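Local coordinates for probable Zn binding protein (Lactobacillus acidophilus, PDB 3Q69), which is a putative mucus-binding protein, seen here as its Muc B2-like domain, and probably binds zinc, at residues Q9-E20 against D92-S103. Numbering follows the deposited sequence.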
# COMPACT_ATOMS: atom_id res chain seq x y z
N GLN A 9 -2.14 2.72 -10.22
CA GLN A 9 -1.57 1.64 -9.45
C GLN A 9 -2.13 1.83 -8.04
O GLN A 9 -2.10 2.92 -7.50
CB GLN A 9 -0.04 1.76 -9.41
CG GLN A 9 0.65 0.81 -8.41
CD GLN A 9 0.48 -0.66 -8.76
OE1 GLN A 9 1.01 -1.15 -9.77
NE2 GLN A 9 -0.26 -1.38 -7.91
N VAL A 10 -2.67 0.76 -7.47
CA VAL A 10 -3.22 0.81 -6.13
C VAL A 10 -2.41 -0.11 -5.23
O VAL A 10 -2.28 -1.29 -5.54
CB VAL A 10 -4.70 0.35 -6.12
CG1 VAL A 10 -5.30 0.54 -4.74
CG2 VAL A 10 -5.50 1.10 -7.18
N VAL A 11 -1.88 0.42 -4.14
CA VAL A 11 -1.12 -0.38 -3.20
C VAL A 11 -1.88 -0.44 -1.89
O VAL A 11 -2.27 0.59 -1.35
CB VAL A 11 0.25 0.22 -2.92
CG1 VAL A 11 1.05 -0.76 -2.07
CG2 VAL A 11 0.97 0.51 -4.24
N THR A 12 -2.08 -1.63 -1.36
CA THR A 12 -2.82 -1.74 -0.13
C THR A 12 -1.99 -2.35 0.99
O THR A 12 -1.07 -3.10 0.76
CB THR A 12 -4.08 -2.58 -0.34
OG1 THR A 12 -3.73 -3.97 -0.36
CG2 THR A 12 -4.73 -2.23 -1.67
N GLN A 13 -2.35 -2.00 2.21
CA GLN A 13 -1.69 -2.51 3.40
C GLN A 13 -2.72 -3.30 4.20
O GLN A 13 -3.76 -2.77 4.58
CB GLN A 13 -1.16 -1.36 4.25
CG GLN A 13 -0.49 -1.83 5.53
CD GLN A 13 -0.18 -0.70 6.48
OE1 GLN A 13 -1.07 0.02 6.92
NE2 GLN A 13 1.09 -0.53 6.79
N THR A 14 -2.44 -4.58 4.43
CA THR A 14 -3.34 -5.45 5.19
C THR A 14 -2.66 -5.93 6.45
O THR A 14 -1.68 -6.66 6.40
CB THR A 14 -3.78 -6.67 4.36
OG1 THR A 14 -4.49 -6.23 3.20
CG2 THR A 14 -4.68 -7.57 5.18
N ILE A 15 -3.21 -5.53 7.59
CA ILE A 15 -2.69 -5.90 8.89
C ILE A 15 -3.59 -6.92 9.59
O ILE A 15 -4.77 -6.65 9.83
CB ILE A 15 -2.54 -4.67 9.80
CG1 ILE A 15 -1.67 -3.62 9.12
CG2 ILE A 15 -1.91 -5.07 11.14
CD1 ILE A 15 -0.26 -4.07 8.88
N HIS A 16 -3.03 -8.08 9.93
CA HIS A 16 -3.78 -9.14 10.59
C HIS A 16 -3.50 -9.08 12.09
O HIS A 16 -2.39 -8.74 12.52
CB HIS A 16 -3.36 -10.51 10.05
CG HIS A 16 -3.71 -10.71 8.60
ND1 HIS A 16 -5.00 -10.70 8.14
CD2 HIS A 16 -2.92 -10.94 7.53
CE1 HIS A 16 -5.00 -10.92 6.83
NE2 HIS A 16 -3.75 -11.07 6.44
N TYR A 17 -4.52 -9.41 12.88
CA TYR A 17 -4.39 -9.41 14.33
C TYR A 17 -4.82 -10.78 14.84
O TYR A 17 -5.98 -11.15 14.73
CB TYR A 17 -5.26 -8.31 14.93
CG TYR A 17 -4.88 -6.92 14.45
CD1 TYR A 17 -3.74 -6.30 14.91
CD2 TYR A 17 -5.65 -6.26 13.49
CE1 TYR A 17 -3.36 -5.05 14.44
CE2 TYR A 17 -5.28 -5.00 13.01
CZ TYR A 17 -4.13 -4.41 13.49
OH TYR A 17 -3.74 -3.17 13.04
N ARG A 18 -3.87 -11.52 15.39
CA ARG A 18 -4.14 -12.85 15.91
C ARG A 18 -3.47 -13.10 17.26
O ARG A 18 -2.56 -12.37 17.67
CB ARG A 18 -3.65 -13.90 14.91
CG ARG A 18 -4.42 -13.89 13.60
CD ARG A 18 -4.03 -15.06 12.73
NE ARG A 18 -5.00 -15.31 11.67
CZ ARG A 18 -4.98 -16.37 10.87
NH1 ARG A 18 -4.02 -17.28 11.00
NH2 ARG A 18 -5.92 -16.52 9.95
N TYR A 19 -3.94 -14.14 17.95
CA TYR A 19 -3.36 -14.52 19.23
C TYR A 19 -2.31 -15.57 18.87
O TYR A 19 -2.31 -16.07 17.75
CB TYR A 19 -4.43 -15.15 20.13
CG TYR A 19 -5.44 -14.16 20.68
CD1 TYR A 19 -5.10 -13.31 21.75
CD2 TYR A 19 -6.72 -14.07 20.15
CE1 TYR A 19 -6.03 -12.40 22.26
CE2 TYR A 19 -7.65 -13.16 20.65
CZ TYR A 19 -7.30 -12.34 21.70
OH TYR A 19 -8.22 -11.43 22.20
N GLU A 20 -1.42 -15.88 19.81
CA GLU A 20 -0.38 -16.87 19.54
C GLU A 20 -0.94 -18.19 19.02
O GLU A 20 -0.30 -18.86 18.21
CB GLU A 20 0.43 -17.15 20.81
CG GLU A 20 1.22 -15.96 21.31
CD GLU A 20 2.09 -16.31 22.50
OE1 GLU A 20 1.53 -16.77 23.53
OE2 GLU A 20 3.32 -16.13 22.41
N ASP A 92 4.16 -2.90 -11.21
CA ASP A 92 4.60 -3.89 -10.23
C ASP A 92 3.93 -3.76 -8.87
O ASP A 92 4.04 -2.75 -8.20
CB ASP A 92 6.12 -3.80 -10.07
CG ASP A 92 6.86 -4.15 -11.36
OD1 ASP A 92 6.65 -5.26 -11.89
OD2 ASP A 92 7.66 -3.32 -11.83
N LYS A 93 3.22 -4.82 -8.47
CA LYS A 93 2.50 -4.87 -7.20
C LYS A 93 3.45 -4.69 -6.01
O LYS A 93 4.54 -5.26 -6.00
CB LYS A 93 1.77 -6.22 -7.08
CG LYS A 93 0.74 -6.49 -8.16
CD LYS A 93 0.09 -7.85 -7.97
CE LYS A 93 -1.17 -8.01 -8.83
NZ LYS A 93 -2.10 -6.86 -8.64
N GLN A 94 3.01 -3.92 -5.02
CA GLN A 94 3.83 -3.63 -3.83
C GLN A 94 3.03 -3.71 -2.54
O GLN A 94 3.41 -3.11 -1.54
CB GLN A 94 4.41 -2.23 -3.94
CG GLN A 94 5.07 -1.93 -5.25
CD GLN A 94 5.83 -0.60 -5.21
OE1 GLN A 94 6.70 -0.41 -4.37
NE2 GLN A 94 5.48 0.31 -6.12
N ASN A 95 1.92 -4.44 -2.57
CA ASN A 95 1.07 -4.53 -1.40
C ASN A 95 1.81 -5.02 -0.16
O ASN A 95 2.69 -5.86 -0.24
CB ASN A 95 -0.12 -5.44 -1.72
CG ASN A 95 -0.83 -5.03 -2.99
OD1 ASN A 95 -0.99 -3.85 -3.28
ND2 ASN A 95 -1.29 -6.02 -3.76
N ARG A 96 1.46 -4.48 0.99
CA ARG A 96 2.09 -4.86 2.25
C ARG A 96 1.08 -5.70 3.02
O ARG A 96 -0.14 -5.53 2.89
CB ARG A 96 2.42 -3.63 3.10
CG ARG A 96 2.66 -2.31 2.34
CD ARG A 96 3.78 -2.42 1.36
NE ARG A 96 4.90 -1.54 1.67
CZ ARG A 96 5.82 -1.19 0.79
NH1 ARG A 96 5.75 -1.64 -0.46
NH2 ARG A 96 6.84 -0.41 1.15
N GLU A 97 1.61 -6.61 3.83
CA GLU A 97 0.79 -7.49 4.64
C GLU A 97 1.59 -8.09 5.78
O GLU A 97 2.66 -8.65 5.57
CB GLU A 97 0.19 -8.62 3.77
CG GLU A 97 -0.50 -9.73 4.58
CD GLU A 97 -1.31 -10.70 3.72
OE1 GLU A 97 -0.88 -11.02 2.59
OE2 GLU A 97 -2.38 -11.16 4.18
N GLU A 98 1.09 -7.93 7.00
CA GLU A 98 1.77 -8.53 8.13
C GLU A 98 0.79 -8.88 9.24
O GLU A 98 -0.39 -8.49 9.22
CB GLU A 98 2.91 -7.63 8.65
CG GLU A 98 2.58 -6.16 8.95
CD GLU A 98 3.81 -5.40 9.48
OE1 GLU A 98 4.34 -5.75 10.57
OE2 GLU A 98 4.25 -4.45 8.80
N THR A 99 1.27 -9.64 10.21
CA THR A 99 0.42 -10.03 11.31
C THR A 99 1.03 -9.57 12.62
O THR A 99 2.23 -9.65 12.83
CB THR A 99 0.27 -11.56 11.34
OG1 THR A 99 -0.20 -12.02 10.06
CG2 THR A 99 -0.72 -11.98 12.42
N VAL A 100 0.16 -9.09 13.50
CA VAL A 100 0.56 -8.66 14.82
C VAL A 100 0.09 -9.78 15.74
O VAL A 100 -1.08 -10.17 15.69
CB VAL A 100 -0.14 -7.34 15.20
CG1 VAL A 100 0.31 -6.87 16.59
CG2 VAL A 100 0.20 -6.27 14.15
N ILE A 101 0.98 -10.29 16.59
CA ILE A 101 0.63 -11.39 17.49
C ILE A 101 0.48 -10.95 18.95
O ILE A 101 1.31 -10.22 19.49
CB ILE A 101 1.69 -12.52 17.39
CG1 ILE A 101 1.65 -13.12 15.98
CG2 ILE A 101 1.45 -13.60 18.44
CD1 ILE A 101 0.31 -13.76 15.62
N TYR A 102 -0.59 -11.42 19.59
CA TYR A 102 -0.83 -11.06 20.99
C TYR A 102 -0.46 -12.21 21.93
O TYR A 102 -0.92 -13.33 21.76
CB TYR A 102 -2.30 -10.68 21.19
CG TYR A 102 -2.70 -9.40 20.49
CD1 TYR A 102 -2.51 -8.16 21.11
CD2 TYR A 102 -3.25 -9.42 19.20
CE1 TYR A 102 -2.86 -6.97 20.46
CE2 TYR A 102 -3.60 -8.25 18.56
CZ TYR A 102 -3.40 -7.02 19.19
OH TYR A 102 -3.71 -5.85 18.52
N SER A 103 0.39 -11.91 22.91
CA SER A 103 0.82 -12.88 23.90
C SER A 103 0.30 -12.51 25.29
O SER A 103 0.50 -11.38 25.75
CB SER A 103 2.35 -12.93 23.95
OG SER A 103 2.90 -13.44 22.75
O HOH W 1 -2.75 -5.61 1.38
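The carbonyl oxygen of R96 accepts two bonds: T14 N donates to R96 O at 2.9 Å, and a water donates a second hydrogen bond to R96 O while also bonding the hydroxyls of T12 and T14. On the same face, H16 NE2 meets E97 OE2 at 2.6 Å, with the oxygen 8° out of the imidazole plane and using its anti lone pair. E97 reaches the ring because its CG stands anti to the backbone N (chi1 170°) and the chain runs on extended. D28 of strand 27-42 takes H16 ND1, so both ring nitrogens are bonded, an arrangement that would probably favour a protonated imidazole. A phenylalanine at H16 would probably leave the E97 and D28 carboxylates without their N-H donors on this ring. On the other face, Y17 CD1 packs against V100 CB at 3.8 Å, and Y17 CB meets the Y102 ring at its edge; the Y102 hydroxyl bonds P66 O. Just beyond the end of strand 9-19, E20 OE2 accepts a bond from S103 OG, 2.7 Å away and from above the carboxylate plane. Backbone bonds from R96 N to T12 O through Y102 N to R18 O, with a 22° axis angle, identify a parallel pairing of the chain's first and last strands, consistent with the family's place among ubiquitin-like folds.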